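Local structure of Tv2483 (Treponema vincentii, 6DET) at residues A[191-196]-A[215-220]. The protein binds L-arginine with high selectivity as a treponemal lipoprotein, probably delivering it to an ABC transporter for uptake. Sequence-based numbering, arbitrary orientation.
Sequences VVDLIY and STEYYT. With ARG (arginine), chain B.
Edge-on, near its own plane, the Tyr219 ring meets Asp193 OD2 and the CG2 methyl of Ile195, with Tyr219 CE2 3.6 Å from Ile195 CG2. The amino nitrogen of the bound arginine approaches the same ring obliquely, 3.8 Å from Tyr219 CE1. Over the centre of one face of the Tyr196 ring, 3.8 Å above the plane, sits the backbone oxygen of Asp193. This ring meets the ligand obliquely, Tyr196 CE1 lying 3.8 Å from ARG CD; its CG is wedged between the backbone N and the carbonyl carbon (chi1 67°), which folds the ring back over the Asp193 carbonyl oxygen.

One hydrogen bond joins 191-196 to 215-220: Tyr219 OH donates to Asp193 OD2 over 2.7 Å. The hydroxyl comes in on the anti side, 27° out of the carboxylate plane, with carboxylate and ring planes 48° apart. The same oxygen accepts the ligand amine, ARG N to Asp193 OD2 being 2.8 Å. Asp193 OD1 and Glu217 OE2, like charges, are 4.4 Å apart; Lys124 NZ forms salt bridges with Asp193 OD1 and Glu217 OE1, while Ser104 and Asn122 hydrogen-bond Glu217 OE2.

Asp193, Tyr196 and Tyr219 thus form part of the arginine pocket of a family 3 solute-binding protein. With Tyr219 and Lys124 positioning its carboxylate, Asp193 would probably remain ionised and so offer negative charge to the ligand's alpha-ammonium group.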
loop_
_atom_site.group_PDB
_atom_site.type_symbol
_atom_site.label_atom_id
_atom_site.label_comp_id
_atom_site.label_asym_id
_atom_site.label_seq_id
_atom_site.Cartn_x
_atom_site.Cartn_y
_atom_site.Cartn_z
ATOM N N VAL A 191 4.330 8.762 -10.266
ATOM C CA VAL A 191 4.469 8.589 -8.815
ATOM C C VAL A 191 4.278 7.116 -8.490
ATOM O O VAL A 191 3.307 6.487 -8.944
ATOM C CB VAL A 191 3.448 9.436 -8.037
ATOM C CG1 VAL A 191 3.586 9.174 -6.521
ATOM C CG2 VAL A 191 3.633 10.872 -8.318
ATOM N N VAL A 192 5.195 6.555 -7.700
ATOM C CA VAL A 192 5.067 5.190 -7.211
ATOM C C VAL A 192 5.460 5.197 -5.742
ATOM O O VAL A 192 6.053 6.160 -5.241
ATOM C CB VAL A 192 5.933 4.193 -8.010
ATOM C CG1 VAL A 192 5.475 4.130 -9.468
ATOM C CG2 VAL A 192 7.412 4.589 -7.979
ATOM N N ASP A 193 5.091 4.123 -5.037
ATOM C CA ASP A 193 5.527 3.945 -3.655
ATOM C C ASP A 193 6.874 3.243 -3.663
ATOM O O ASP A 193 7.073 2.249 -4.378
ATOM C CB ASP A 193 4.548 3.125 -2.801
ATOM C CG ASP A 193 3.234 3.836 -2.510
ATOM O OD1 ASP A 193 3.077 5.038 -2.800
ATOM O OD2 ASP A 193 2.333 3.161 -1.934
ATOM N N LEU A 194 7.803 3.769 -2.864
ATOM C CA LEU A 194 9.100 3.129 -2.714
ATOM C C LEU A 194 8.976 1.643 -2.401
ATOM O O LEU A 194 9.663 0.817 -3.012
ATOM C CB LEU A 194 9.893 3.842 -1.610
ATOM C CG LEU A 194 11.287 3.287 -1.336
ATOM C CD1 LEU A 194 12.171 3.465 -2.553
ATOM C CD2 LEU A 194 11.881 4.014 -0.132
ATOM N N ILE A 195 8.098 1.275 -1.451
ATOM C CA ILE A 195 8.098 -0.087 -0.907
ATOM C C ILE A 195 7.865 -1.125 -2.007
ATOM O O ILE A 195 8.554 -2.154 -2.067
ATOM C CB ILE A 195 7.049 -0.222 0.220
ATOM C CG1 ILE A 195 7.599 0.410 1.512
ATOM C CG2 ILE A 195 6.660 -1.671 0.445
ATOM C CD1 ILE A 195 8.690 -0.436 2.228
ATOM N N TYR A 196 6.876 -0.902 -2.870
ATOM C CA TYR A 196 6.605 -1.920 -3.884
ATOM C C TYR A 196 7.523 -1.789 -5.080
ATOM O O TYR A 196 7.486 -2.661 -5.956
ATOM C CB TYR A 196 5.108 -1.928 -4.317
ATOM C CG TYR A 196 4.565 -0.718 -5.072
ATOM C CD1 TYR A 196 3.539 0.066 -4.532
ATOM C CD2 TYR A 196 5.014 -0.419 -6.360
ATOM C CE1 TYR A 196 3.024 1.138 -5.226
ATOM C CE2 TYR A 196 4.519 0.655 -7.060
ATOM C CZ TYR A 196 3.524 1.427 -6.516
ATOM O OH TYR A 196 3.020 2.487 -7.236
ATOM N N SER A 215 6.782 12.509 -0.363
ATOM C CA SER A 215 6.046 12.231 0.849
ATOM C C SER A 215 6.851 11.261 1.693
ATOM O O SER A 215 7.649 10.477 1.182
ATOM C CB SER A 215 4.680 11.622 0.550
ATOM O OG SER A 215 4.845 10.231 0.386
ATOM N N THR A 216 6.595 11.293 2.995
ATOM C CA THR A 216 7.062 10.249 3.887
ATOM C C THR A 216 5.848 9.768 4.664
ATOM O O THR A 216 5.042 10.586 5.122
ATOM C CB THR A 216 8.186 10.747 4.811
ATOM O OG1 THR A 216 8.469 9.750 5.786
ATOM C CG2 THR A 216 7.792 12.010 5.501
ATOM N N GLU A 217 5.687 8.450 4.745
ATOM C CA GLU A 217 4.398 7.855 5.084
ATOM C C GLU A 217 4.608 6.618 5.931
ATOM O O GLU A 217 5.719 6.079 6.037
ATOM C CB GLU A 217 3.594 7.389 3.834
ATOM C CG GLU A 217 3.458 8.347 2.731
ATOM C CD GLU A 217 2.783 7.764 1.473
ATOM O OE1 GLU A 217 2.510 8.581 0.569
ATOM O OE2 GLU A 217 2.608 6.530 1.317
ATOM N N TYR A 218 3.488 6.124 6.452
ATOM C CA TYR A 218 3.367 4.806 7.037
ATOM C C TYR A 218 2.282 4.028 6.319
ATOM O O TYR A 218 1.289 4.610 5.865
ATOM C CB TYR A 218 2.987 4.861 8.506
ATOM C CG TYR A 218 3.891 5.782 9.277
ATOM C CD1 TYR A 218 5.157 5.369 9.663
ATOM C CD2 TYR A 218 3.483 7.068 9.606
ATOM C CE1 TYR A 218 5.993 6.219 10.358
ATOM C CE2 TYR A 218 4.310 7.920 10.306
ATOM C CZ TYR A 218 5.565 7.494 10.679
ATOM O OH TYR A 218 6.395 8.346 11.377
ATOM N N TYR A 219 2.504 2.729 6.203
ATOM C CA TYR A 219 1.507 1.786 5.725
ATOM C C TYR A 219 0.776 1.217 6.935
ATOM O O TYR A 219 1.369 1.039 8.003
ATOM C CB TYR A 219 2.151 0.625 4.976
ATOM C CG TYR A 219 2.570 0.874 3.518
ATOM C CD1 TYR A 219 2.151 1.989 2.823
ATOM C CD2 TYR A 219 3.309 -0.083 2.867
ATOM C CE1 TYR A 219 2.496 2.144 1.434
ATOM C CE2 TYR A 219 3.672 0.051 1.526
ATOM C CZ TYR A 219 3.258 1.164 0.830
ATOM O OH TYR A 219 3.573 1.250 -0.516
ATOM N N THR A 220 -0.487 0.879 6.729
ATOM C CA THR A 220 -1.336 0.285 7.757
ATOM C C THR A 220 -2.251 -0.737 7.097
ATOM O O THR A 220 -2.178 -0.987 5.877
ATOM C CB THR A 220 -2.129 1.385 8.489
ATOM O OG1 THR A 220 -2.891 0.834 9.577
ATOM C CG2 THR A 220 -3.073 2.092 7.551
HETATM N N ARG B . -0.269 3.450 -0.885
HETATM C CA ARG B . -1.362 3.449 -1.892
HETATM C C ARG B . -2.671 3.843 -1.216
HETATM O O ARG B . -2.761 3.721 0.020
HETATM C CB ARG B . -1.512 2.074 -2.540
HETATM C CG ARG B . -0.327 1.650 -3.402
HETATM C CD ARG B . -0.454 0.241 -3.974
HETATM N NE ARG B . -1.569 0.167 -4.898
HETATM C CZ ARG B . -2.719 -0.453 -4.656
HETATM N NH1 ARG B . -3.672 -0.396 -5.590
HETATM N NH2 ARG B . -2.930 -1.099 -3.508
HETATM O OXT ARG B . -3.619 4.254 -1.900
#